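Side-chain contacts in trans-4-hydroxy-L-proline dehydratase (PDB 6VXC), which uses glycyl radical chemistry to dehydrate trans-4-hydroxy-L-proline to (S)-1-pyrroline-5-carboxylate in the anaerobic breakdown of hydroxyproline by Clostridioides difficile: residues A[476-479]-A[485-488]; A[166-171]-A[491-496]; A[575-580]-A[676-681]; A[479-484]-A[507-512]. All coordinates share one frame; numbering follows the deposited sequence.

Interaction 1 (A[476-479]-A[485-488]); sequences ILEL and YDPI
OD1 of D486, which faces E478 across the contact, is gripped twice: the backbone N of I488 donates to D486 OD1 at 3.0 Å in a fairly straight bond (160°), and K475 joins the same oxygen in a salt bridge. The I488 amide comes from well above the carboxylate plane. A like charge stands close by, with OE1 of E478 3.8 Å from D486 OD1. K475 also forms a salt bridge with this glutamate oxygen, so one ammonium group probably offsets much of the repulsion. The remaining oxygens look elsewhere, E478 OE2 to the backbone N of G676 and D486 OD2 to the hydroxyl of S489. Glutamate has the length for this place: CG lies anti to the backbone N (chi1 -176°) and the extended chain runs past the proline ring, bringing E478 CD 3.8 Å from P487 CD. Beside it, CD2 of L479 rests 3.8 Å from D486 CB, an apolar tip set against the aspartate's only methylene. Helix 473-481 thus leans on the first strand of the small hairpin 485-486/491-492, whose connecting loop begins with the Asx turn made by D486.

Interaction 2 (A[166-171]-A[491-496]); sequences AGMFTE and KQIGIE
A Schellman motif at the end of helix 158-166 meets the chain leaving the small hairpin 485-486/491-492, and I493 fills the junction between A166 and M168. G167 makes the turn with a positive phi of 82°; glycine suits this position because a beta carbon would collide with the carbonyl O of A166. The turn places A166 and M168 on the side where I493 lies. The isoleucine is well suited to a double task, since its beta branch gives each neighbour an arm of its own. Its CG1 arm reaches the alanine, whose small methyl lets the isoleucine approach, with I493 CD1 4.1 Å from A166 CB. Its CG2 arm, anti to the backbone N, turns to the methionine.

The M168 chain folds twice, at chi2 (-50°) and chi3 (-57°), and curls around toward helix 473-481, where it also touches L479 and I476. L479 packs on I493 as well, so the contact is largely apolar; M520 of helix 506-538 also touches M168. Backbone bonds hold the two chains in place: G484 bonds to I493 and G494 on one side, and N472 to M168 on the other. The tightest touch is aliphatic, M168 CG lying 3.6 Å from I493 CG2, with the sulfur M168 SD farther from that methyl at 4.2 Å.

Interaction 3 (A[575-580]-A[676-681]); sequences IGTITD and GASPNG
With chi1 of 65°, N680 carries its CG between its own backbone N and carbonyl carbon, while D580 across the contact has its CG anti to the carbonyl carbon (chi1 -73°). The two side chains therefore part beyond their methylenes, which press together with D580 CB 3.6 Å from N680 CB. One water reunites the polar ends: it donates to D580 OD2 at 2.8 Å and accepts from N680 ND2 at 2.9 Å. The other aspartate oxygen, OD1, is bonded to the backbone N of Y625. The asparagine amide is also fixed from its oxygen side, where S678 OG donates to N680 OD1 at 2.7 Å, tilted 17° from the carbonyl plane. R682 bonds to the same serine hydroxyl. T577 turns its methyl to the loop, CG2 lying 4.0 Å from S678 OG; its hydroxyl bonds to E695 and S689 instead. Asparagine thus serves as acceptor within its loop and donor, through the water, toward the helix. Helix 575-591 meets at this point a type I beta turn running from S678 to G681, with P679 and N680 at its corners, residues common in such turns, and G681 supplying the positive phi that follows.

Interaction 4 (A[479-484]-A[507-512]); sequences LTLNNG and EELFEA
Though T480 is a polar residue, it meets helix 506-538 with its methyl: CG2 lies 3.8 Å from A512 CB and 3.9 Å from L509 CD1. The chi1 of -55° sets this methyl anti to the backbone N and points it at the neighbouring helix, while OG1, beside the backbone N, bonds back to the carbonyl O of I476 in its own helix. Threonine fits because one side chain both satisfies its hydroxyl locally and offers a compact hydrocarbon face. A512 suits the other side: with so small a side chain the backbones come close, T480 CA to A512 CA being 6.4 Å.

L509, one helical turn before A512, has its CG anti to the backbone N, and its CD1 also meets a second partner, L481 CD2, at 3.9 Å. I585 of helix 575-591 packs on both leucines, extending the apolar cluster. Immediately beyond, helix 473-481 ends in a Schellman motif. L479 O accepts from both G484 N (2.8 Å) and N482 N (3.0 Å). N483 N adds a weak bond to T480 O; asparagine tolerates the positive phi of this C-prime position better than most residues with a side chain. The T480 hydroxyl is satisfied within its own helix and the chain end by the capping bonds; the contact therefore probably rests on dispersion and on the burial of methyl groups away from water.

From the N terminus, segment 166-171 comes first, and interaction 2 closes a loop of some 320 residues when 491-496 returns to it. Interaction 1 is nested inside that loop as a short turn-back from helix 473-481 to the hairpin. Interaction 4 starts on the same helix, shares L479 with interaction 1, and closes a loop of about 22 residues on helix 506-538, beyond 491-496, so it crosses interaction 2. Interaction 3 follows in series, closing a loop of about 95 residues between helix 575-591 and the loop after helix 667-673; P679 there touches L481 of interaction 4. Helix 473-481 is thereby tied to the hairpin, to helix 506-538 and to the 676-681 loop, all within the PFL-family region.

Interaction 1 (A[476-479]-A[485-488])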
loop_
_atom_site.group_PDB
_atom_site.type_symbol
_atom_site.label_atom_id
_atom_site.label_comp_id
_atom_site.label_asym_id
_atom_site.label_seq_id
_atom_site.Cartn_x
_atom_site.Cartn_y
_atom_site.Cartn_z
ATOM N N ILE A 476 11.929 2.104 20.335
ATOM C CA ILE A 476 13.375 1.956 20.431
ATOM C C ILE A 476 13.942 2.946 21.443
ATOM O O ILE A 476 14.856 2.610 22.206
ATOM C CB ILE A 476 14.019 2.098 19.041
ATOM C CG1 ILE A 476 13.595 0.899 18.170
ATOM C CG2 ILE A 476 15.550 2.230 19.147
ATOM C CD1 ILE A 476 14.080 0.972 16.732
ATOM N N LEU A 477 13.404 4.173 21.491
ATOM C CA LEU A 477 13.809 5.078 22.565
ATOM C C LEU A 477 13.379 4.524 23.920
ATOM O O LEU A 477 14.138 4.587 24.891
ATOM C CB LEU A 477 13.237 6.489 22.351
ATOM C CG LEU A 477 13.568 7.524 23.450
ATOM C CD1 LEU A 477 15.070 7.778 23.571
ATOM C CD2 LEU A 477 12.853 8.842 23.209
ATOM N N GLU A 478 12.178 3.946 23.993
ATOM C CA GLU A 478 11.734 3.368 25.256
ATOM C C GLU A 478 12.708 2.305 25.744
ATOM O O GLU A 478 13.132 2.334 26.905
ATOM C CB GLU A 478 10.327 2.785 25.106
ATOM C CG GLU A 478 9.723 2.224 26.400
ATOM C CD GLU A 478 8.266 1.792 26.231
ATOM O OE1 GLU A 478 8.004 0.810 25.513
ATOM O OE2 GLU A 478 7.378 2.449 26.811
ATOM N N LEU A 479 13.142 1.414 24.847
ATOM C CA LEU A 479 14.147 0.420 25.217
ATOM C C LEU A 479 15.422 1.091 25.697
ATOM O O LEU A 479 16.001 0.670 26.699
ATOM C CB LEU A 479 14.456 -0.510 24.035
ATOM C CG LEU A 479 13.397 -1.459 23.455
ATOM C CD1 LEU A 479 14.032 -2.364 22.388
ATOM C CD2 LEU A 479 12.707 -2.289 24.530
ATOM N N TYR A 485 15.382 -3.178 28.357
ATOM C CA TYR A 485 14.223 -3.839 28.929
ATOM C C TYR A 485 12.956 -3.180 28.405
ATOM O O TYR A 485 12.882 -1.957 28.291
ATOM C CB TYR A 485 14.293 -3.759 30.455
ATOM C CG TYR A 485 13.175 -4.425 31.211
ATOM C CD1 TYR A 485 13.126 -5.808 31.336
ATOM C CD2 TYR A 485 12.200 -3.676 31.848
ATOM C CE1 TYR A 485 12.124 -6.421 32.050
ATOM C CE2 TYR A 485 11.196 -4.283 32.569
ATOM C CZ TYR A 485 11.170 -5.652 32.663
ATOM O OH TYR A 485 10.175 -6.260 33.375
ATOM N N ASP A 486 11.973 -3.995 28.068
ATOM C CA ASP A 486 10.693 -3.484 27.606
ATOM C C ASP A 486 9.726 -3.428 28.783
ATOM O O ASP A 486 9.316 -4.483 29.282
ATOM C CB ASP A 486 10.148 -4.372 26.488
ATOM C CG ASP A 486 8.746 -4.009 26.074
ATOM O OD1 ASP A 486 8.293 -2.909 26.418
ATOM O OD2 ASP A 486 8.101 -4.851 25.410
ATOM N N PRO A 487 9.320 -2.242 29.245
ATOM C CA PRO A 487 8.446 -2.174 30.421
ATOM C C PRO A 487 7.078 -2.782 30.197
ATOM O O PRO A 487 6.374 -3.051 31.176
ATOM C CB PRO A 487 8.326 -0.663 30.687
ATOM C CG PRO A 487 9.299 -0.006 29.776
ATOM C CD PRO A 487 9.531 -0.920 28.645
ATOM N N ILE A 488 6.661 -2.969 28.945
ATOM C CA ILE A 488 5.331 -3.490 28.647
ATOM C C ILE A 488 5.345 -5.017 28.571
ATOM O O ILE A 488 4.602 -5.687 29.294
ATOM C CB ILE A 488 4.774 -2.867 27.350
ATOM C CG1 ILE A 488 4.791 -1.341 27.438
ATOM C CG2 ILE A 488 3.368 -3.384 27.067
ATOM C CD1 ILE A 488 4.055 -0.762 28.643
#

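Interaction 2 (A[166-171]-A[491-496])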
loop_
_atom_site.group_PDB
_atom_site.type_symbol
_atom_site.label_atom_id
_atom_site.label_comp_id
_atom_site.label_asym_id
_atom_site.label_seq_id
_atom_site.Cartn_x
_atom_site.Cartn_y
_atom_site.Cartn_z
ATOM N N ALA A 166 6.735 -8.257 20.875
ATOM C CA ALA A 166 6.680 -7.050 21.697
ATOM C C ALA A 166 6.233 -5.800 20.940
ATOM O O ALA A 166 6.078 -4.747 21.559
ATOM C CB ALA A 166 8.053 -6.780 22.309
ATOM N N GLY A 167 6.048 -5.875 19.632
ATOM C CA GLY A 167 5.661 -4.706 18.875
ATOM C C GLY A 167 6.798 -3.784 18.494
ATOM O O GLY A 167 6.543 -2.613 18.212
ATOM N N MET A 168 8.047 -4.279 18.458
ATOM C CA MET A 168 9.155 -3.472 17.958
ATOM C C MET A 168 9.050 -3.252 16.451
ATOM O O MET A 168 9.552 -2.254 15.929
ATOM C CB MET A 168 10.507 -4.134 18.276
ATOM C CG MET A 168 10.809 -4.351 19.755
ATOM S SD MET A 168 10.546 -2.849 20.754
ATOM C CE MET A 168 11.618 -1.637 19.957
ATOM N N PHE A 169 8.483 -4.206 15.730
ATOM C CA PHE A 169 8.361 -4.083 14.285
ATOM C C PHE A 169 7.316 -5.088 13.826
ATOM O O PHE A 169 6.861 -5.925 14.605
ATOM C CB PHE A 169 9.714 -4.273 13.587
ATOM C CG PHE A 169 10.411 -5.600 13.882
ATOM C CD1 PHE A 169 9.979 -6.781 13.286
ATOM C CD2 PHE A 169 11.529 -5.647 14.702
ATOM C CE1 PHE A 169 10.648 -8.000 13.521
ATOM C CE2 PHE A 169 12.202 -6.862 14.956
ATOM C CZ PHE A 169 11.755 -8.040 14.364
ATOM N N THR A 170 6.919 -4.983 12.560
ATOM C CA THR A 170 5.986 -5.938 11.975
ATOM C C THR A 170 6.685 -6.675 10.837
ATOM O O THR A 170 7.823 -6.373 10.489
ATOM C CB THR A 170 4.699 -5.265 11.460
ATOM O OG1 THR A 170 5.000 -4.518 10.274
ATOM C CG2 THR A 170 4.069 -4.324 12.515
ATOM N N GLU A 171 5.982 -7.640 10.249
ATOM C CA GLU A 171 6.525 -8.491 9.190
ATOM C C GLU A 171 5.515 -8.609 8.050
ATOM O O GLU A 171 4.486 -9.272 8.193
ATOM C CB GLU A 171 6.877 -9.881 9.723
ATOM C CG GLU A 171 7.318 -10.814 8.610
ATOM C CD GLU A 171 8.344 -10.179 7.703
ATOM O OE1 GLU A 171 9.352 -9.667 8.223
ATOM O OE2 GLU A 171 8.150 -10.184 6.477
ATOM N N LYS A 491 10.109 -7.997 29.290
ATOM C CA LYS A 491 11.180 -8.854 28.809
ATOM C C LYS A 491 12.348 -7.998 28.352
ATOM O O LYS A 491 12.188 -6.818 28.014
ATOM C CB LYS A 491 10.733 -9.747 27.648
ATOM C CG LYS A 491 9.571 -10.643 27.985
ATOM C CD LYS A 491 9.559 -11.911 27.133
ATOM C CE LYS A 491 9.658 -11.646 25.657
ATOM N NZ LYS A 491 9.381 -12.887 24.845
ATOM N N GLN A 492 13.528 -8.617 28.334
ATOM C CA GLN A 492 14.721 -8.009 27.754
ATOM C C GLN A 492 14.638 -8.161 26.237
ATOM O O GLN A 492 14.925 -9.226 25.693
ATOM C CB GLN A 492 15.981 -8.671 28.303
ATOM C CG GLN A 492 17.275 -7.991 27.876
ATOM C CD GLN A 492 17.472 -6.623 28.521
ATOM O OE1 GLN A 492 16.751 -6.246 29.437
ATOM N NE2 GLN A 492 18.436 -5.871 28.026
ATOM N N ILE A 493 14.292 -7.080 25.546
ATOM C CA ILE A 493 14.085 -7.105 24.102
ATOM C C ILE A 493 15.288 -6.540 23.357
ATOM O O ILE A 493 15.682 -7.073 22.323
ATOM C CB ILE A 493 12.784 -6.346 23.736
ATOM C CG1 ILE A 493 11.562 -7.049 24.355
ATOM C CG2 ILE A 493 12.647 -6.130 22.220
ATOM C CD1 ILE A 493 11.392 -8.478 23.890
ATOM N N GLY A 494 15.900 -5.494 23.893
ATOM C CA GLY A 494 17.060 -4.865 23.302
ATOM C C GLY A 494 18.360 -5.266 23.974
ATOM O O GLY A 494 18.463 -6.321 24.606
ATOM N N ILE A 495 19.372 -4.415 23.818
ATOM C CA ILE A 495 20.703 -4.650 24.373
ATOM C C ILE A 495 20.937 -3.700 25.548
ATOM O O ILE A 495 20.194 -2.747 25.757
ATOM C CB ILE A 495 21.810 -4.488 23.314
ATOM C CG1 ILE A 495 21.668 -3.151 22.580
ATOM C CG2 ILE A 495 21.751 -5.635 22.319
ATOM C CD1 ILE A 495 22.843 -2.783 21.698
ATOM N N GLU A 496 21.998 -3.965 26.316
ATOM C CA GLU A 496 22.342 -3.144 27.486
ATOM C C GLU A 496 23.200 -1.966 27.053
ATOM O O GLU A 496 24.416 -2.069 26.956
ATOM C CB GLU A 496 23.065 -3.969 28.544
ATOM C CG GLU A 496 22.177 -4.937 29.299
ATOM C CD GLU A 496 22.937 -5.753 30.353
ATOM O OE1 GLU A 496 24.056 -5.347 30.752
ATOM O OE2 GLU A 496 22.401 -6.803 30.776
#

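Interaction 3 (A[575-580]-A[676-681])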
loop_
_atom_site.group_PDB
_atom_site.type_symbol
_atom_site.label_atom_id
_atom_site.label_comp_id
_atom_site.label_asym_id
_atom_site.label_seq_id
_atom_site.Cartn_x
_atom_site.Cartn_y
_atom_site.Cartn_z
ATOM N N ILE A 575 8.116 9.470 13.790
ATOM C CA ILE A 575 9.193 10.452 13.853
ATOM C C ILE A 575 8.786 11.659 14.715
ATOM O O ILE A 575 9.611 12.218 15.432
ATOM C CB ILE A 575 9.641 10.832 12.422
ATOM C CG1 ILE A 575 10.864 11.758 12.428
ATOM C CG2 ILE A 575 8.475 11.400 11.588
ATOM C CD1 ILE A 575 12.121 11.130 13.049
ATOM N N GLY A 576 7.518 12.075 14.667
ATOM C CA GLY A 576 7.087 13.186 15.508
ATOM C C GLY A 576 7.162 12.860 16.990
ATOM O O GLY A 576 7.680 13.643 17.797
ATOM N N THR A 577 6.624 11.706 17.371
ATOM C CA THR A 577 6.655 11.295 18.769
ATOM C C THR A 577 8.093 11.244 19.283
ATOM O O THR A 577 8.418 11.849 20.308
ATOM C CB THR A 577 5.976 9.927 18.919
ATOM O OG1 THR A 577 4.598 10.030 18.560
ATOM C CG2 THR A 577 6.084 9.395 20.357
ATOM N N ILE A 578 8.991 10.595 18.535
ATOM C CA ILE A 578 10.332 10.431 19.088
ATOM C C ILE A 578 11.110 11.736 19.040
ATOM O O ILE A 578 11.892 12.017 19.953
ATOM C CB ILE A 578 11.111 9.282 18.419
ATOM C CG1 ILE A 578 12.475 9.157 19.131
ATOM C CG2 ILE A 578 11.257 9.479 16.918
ATOM C CD1 ILE A 578 13.281 8.039 18.707
ATOM N N THR A 579 10.897 12.556 18.005
ATOM C CA THR A 579 11.504 13.880 17.967
ATOM C C THR A 579 11.126 14.684 19.203
ATOM O O THR A 579 11.991 15.247 19.884
ATOM C CB THR A 579 11.062 14.653 16.715
ATOM O OG1 THR A 579 11.583 14.041 15.537
ATOM C CG2 THR A 579 11.573 16.067 16.798
ATOM N N ASP A 580 9.823 14.768 19.491
ATOM C CA ASP A 580 9.397 15.536 20.654
ATOM C C ASP A 580 9.898 14.911 21.954
ATOM O O ASP A 580 10.185 15.634 22.910
ATOM C CB ASP A 580 7.877 15.689 20.669
ATOM C CG ASP A 580 7.360 16.682 19.608
ATOM O OD1 ASP A 580 8.166 17.350 18.939
ATOM O OD2 ASP A 580 6.125 16.801 19.454
ATOM N N GLY A 676 4.680 2.316 26.641
ATOM C CA GLY A 676 4.358 3.110 27.805
ATOM C C GLY A 676 4.342 4.588 27.476
ATOM O O GLY A 676 4.444 5.007 26.322
ATOM N N ALA A 677 4.224 5.392 28.527
ATOM C CA ALA A 677 4.300 6.832 28.361
ATOM C C ALA A 677 5.663 7.206 27.806
ATOM O O ALA A 677 6.658 6.518 28.034
ATOM C CB ALA A 677 4.053 7.539 29.690
ATOM N N SER A 678 5.706 8.290 27.049
ATOM C CA SER A 678 6.952 8.759 26.468
ATOM C C SER A 678 7.291 10.155 26.967
ATOM O O SER A 678 6.417 10.880 27.463
ATOM C CB SER A 678 6.910 8.741 24.927
ATOM O OG SER A 678 5.704 9.232 24.377
ATOM N N PRO A 679 8.570 10.547 26.875
ATOM C CA PRO A 679 9.018 11.817 27.478
ATOM C C PRO A 679 8.333 13.063 26.934
ATOM O O PRO A 679 8.408 14.112 27.579
ATOM C CB PRO A 679 10.523 11.841 27.153
ATOM C CG PRO A 679 10.888 10.406 27.033
ATOM C CD PRO A 679 9.699 9.720 26.424
ATOM N N ASN A 680 7.717 13.012 25.755
ATOM C CA ASN A 680 7.077 14.214 25.229
ATOM C C ASN A 680 5.758 14.530 25.917
ATOM O O ASN A 680 5.191 15.597 25.668
ATOM C CB ASN A 680 6.833 14.083 23.727
ATOM C CG ASN A 680 5.846 12.986 23.403
ATOM O OD1 ASN A 680 5.836 11.942 24.051
ATOM N ND2 ASN A 680 5.001 13.216 22.409
ATOM N N GLY A 681 5.267 13.645 26.783
ATOM C CA GLY A 681 3.992 13.831 27.438
ATOM C C GLY A 681 2.885 12.943 26.915
ATOM O O GLY A 681 1.795 12.944 27.492
HETATM O O HOH W 1 4.761 16.037 21.819
#

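Interaction 4 (A[479-484]-A[507-512])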
loop_
_atom_site.group_PDB
_atom_site.type_symbol
_atom_site.label_atom_id
_atom_site.label_comp_id
_atom_site.label_asym_id
_atom_site.label_seq_id
_atom_site.Cartn_x
_atom_site.Cartn_y
_atom_site.Cartn_z
ATOM N N LEU A 479 13.142 1.414 24.847
ATOM C CA LEU A 479 14.147 0.420 25.217
ATOM C C LEU A 479 15.422 1.091 25.697
ATOM O O LEU A 479 16.001 0.670 26.699
ATOM C CB LEU A 479 14.456 -0.510 24.035
ATOM C CG LEU A 479 13.397 -1.459 23.455
ATOM C CD1 LEU A 479 14.032 -2.364 22.388
ATOM C CD2 LEU A 479 12.707 -2.289 24.530
ATOM N N THR A 480 15.868 2.137 24.992
ATOM C CA THR A 480 17.052 2.893 25.400
ATOM C C THR A 480 16.918 3.406 26.828
ATOM O O THR A 480 17.868 3.335 27.614
ATOM C CB THR A 480 17.288 4.077 24.446
ATOM O OG1 THR A 480 17.358 3.615 23.097
ATOM C CG2 THR A 480 18.585 4.837 24.795
ATOM N N LEU A 481 15.767 4.002 27.157
ATOM C CA LEU A 481 15.548 4.556 28.487
ATOM C C LEU A 481 15.395 3.483 29.561
ATOM O O LEU A 481 15.383 3.822 30.744
ATOM C CB LEU A 481 14.329 5.484 28.479
ATOM C CG LEU A 481 14.463 6.723 27.580
ATOM C CD1 LEU A 481 13.178 7.530 27.557
ATOM C CD2 LEU A 481 15.606 7.588 28.035
ATOM N N ASN A 482 15.275 2.210 29.175
ATOM C CA ASN A 482 15.133 1.092 30.100
ATOM C C ASN A 482 16.265 0.073 29.952
ATOM O O ASN A 482 16.123 -1.068 30.393
ATOM C CB ASN A 482 13.774 0.420 29.900
ATOM C CG ASN A 482 12.616 1.244 30.472
ATOM O OD1 ASN A 482 12.265 1.103 31.639
ATOM N ND2 ASN A 482 12.034 2.115 29.650
ATOM N N ASN A 483 17.390 0.468 29.353
ATOM C CA ASN A 483 18.572 -0.387 29.249
ATOM C C ASN A 483 18.241 -1.701 28.545
ATOM O O ASN A 483 18.680 -2.778 28.950
ATOM C CB ASN A 483 19.176 -0.625 30.637
ATOM C CG ASN A 483 20.612 -1.117 30.600
ATOM O OD1 ASN A 483 21.330 -0.966 29.611
ATOM N ND2 ASN A 483 21.064 -1.640 31.730
ATOM N N GLY A 484 17.447 -1.611 27.484
ATOM C CA GLY A 484 17.087 -2.759 26.683
ATOM C C GLY A 484 15.875 -3.507 27.174
ATOM O O GLY A 484 15.395 -4.406 26.479
ATOM N N GLU A 507 24.350 13.901 24.066
ATOM C CA GLU A 507 25.072 13.109 23.072
ATOM C C GLU A 507 25.245 11.669 23.530
ATOM O O GLU A 507 25.161 10.735 22.725
ATOM C CB GLU A 507 26.438 13.727 22.767
ATOM C CG GLU A 507 26.389 15.045 21.970
ATOM C CD GLU A 507 25.943 16.261 22.806
ATOM O OE1 GLU A 507 25.910 16.160 24.054
ATOM O OE2 GLU A 507 25.630 17.315 22.207
ATOM N N GLU A 508 25.480 11.467 24.821
ATOM C CA GLU A 508 25.597 10.114 25.332
ATOM C C GLU A 508 24.279 9.364 25.206
ATOM O O GLU A 508 24.268 8.190 24.819
ATOM C CB GLU A 508 26.060 10.151 26.780
ATOM C CG GLU A 508 26.838 8.968 27.174
ATOM C CD GLU A 508 27.256 9.011 28.622
ATOM O OE1 GLU A 508 27.418 7.909 29.191
ATOM O OE2 GLU A 508 27.415 10.126 29.171
ATOM N N LEU A 509 23.157 10.018 25.535
ATOM C CA LEU A 509 21.854 9.379 25.358
ATOM C C LEU A 509 21.582 9.055 23.889
ATOM O O LEU A 509 21.107 7.968 23.566
ATOM C CB LEU A 509 20.744 10.268 25.912
ATOM C CG LEU A 509 19.326 9.837 25.527
ATOM C CD1 LEU A 509 18.915 8.506 26.168
ATOM C CD2 LEU A 509 18.337 10.934 25.837
ATOM N N PHE A 510 21.856 9.994 22.986
ATOM C CA PHE A 510 21.553 9.760 21.578
ATOM C C PHE A 510 22.411 8.646 20.993
ATOM O O PHE A 510 21.946 7.909 20.125
ATOM C CB PHE A 510 21.725 11.035 20.757
ATOM C CG PHE A 510 21.177 10.927 19.342
ATOM C CD1 PHE A 510 19.831 10.655 19.121
ATOM C CD2 PHE A 510 22.007 11.111 18.243
ATOM C CE1 PHE A 510 19.315 10.549 17.815
ATOM C CE2 PHE A 510 21.500 11.014 16.947
ATOM C CZ PHE A 510 20.153 10.733 16.736
ATOM N N GLU A 511 23.659 8.519 21.445
ATOM C CA GLU A 511 24.495 7.398 21.026
ATOM C C GLU A 511 23.914 6.067 21.487
ATOM O O GLU A 511 23.912 5.096 20.731
ATOM C CB GLU A 511 25.914 7.582 21.563
ATOM C CG GLU A 511 26.756 6.313 21.561
ATOM C CD GLU A 511 28.058 6.480 22.360
ATOM O OE1 GLU A 511 29.000 7.111 21.834
ATOM O OE2 GLU A 511 28.132 6.009 23.526
ATOM N N ALA A 512 23.415 6.006 22.725
ATOM C CA ALA A 512 22.761 4.793 23.207
ATOM C C ALA A 512 21.532 4.452 22.367
ATOM O O ALA A 512 21.304 3.285 22.028
ATOM C CB ALA A 512 22.369 4.955 24.682
#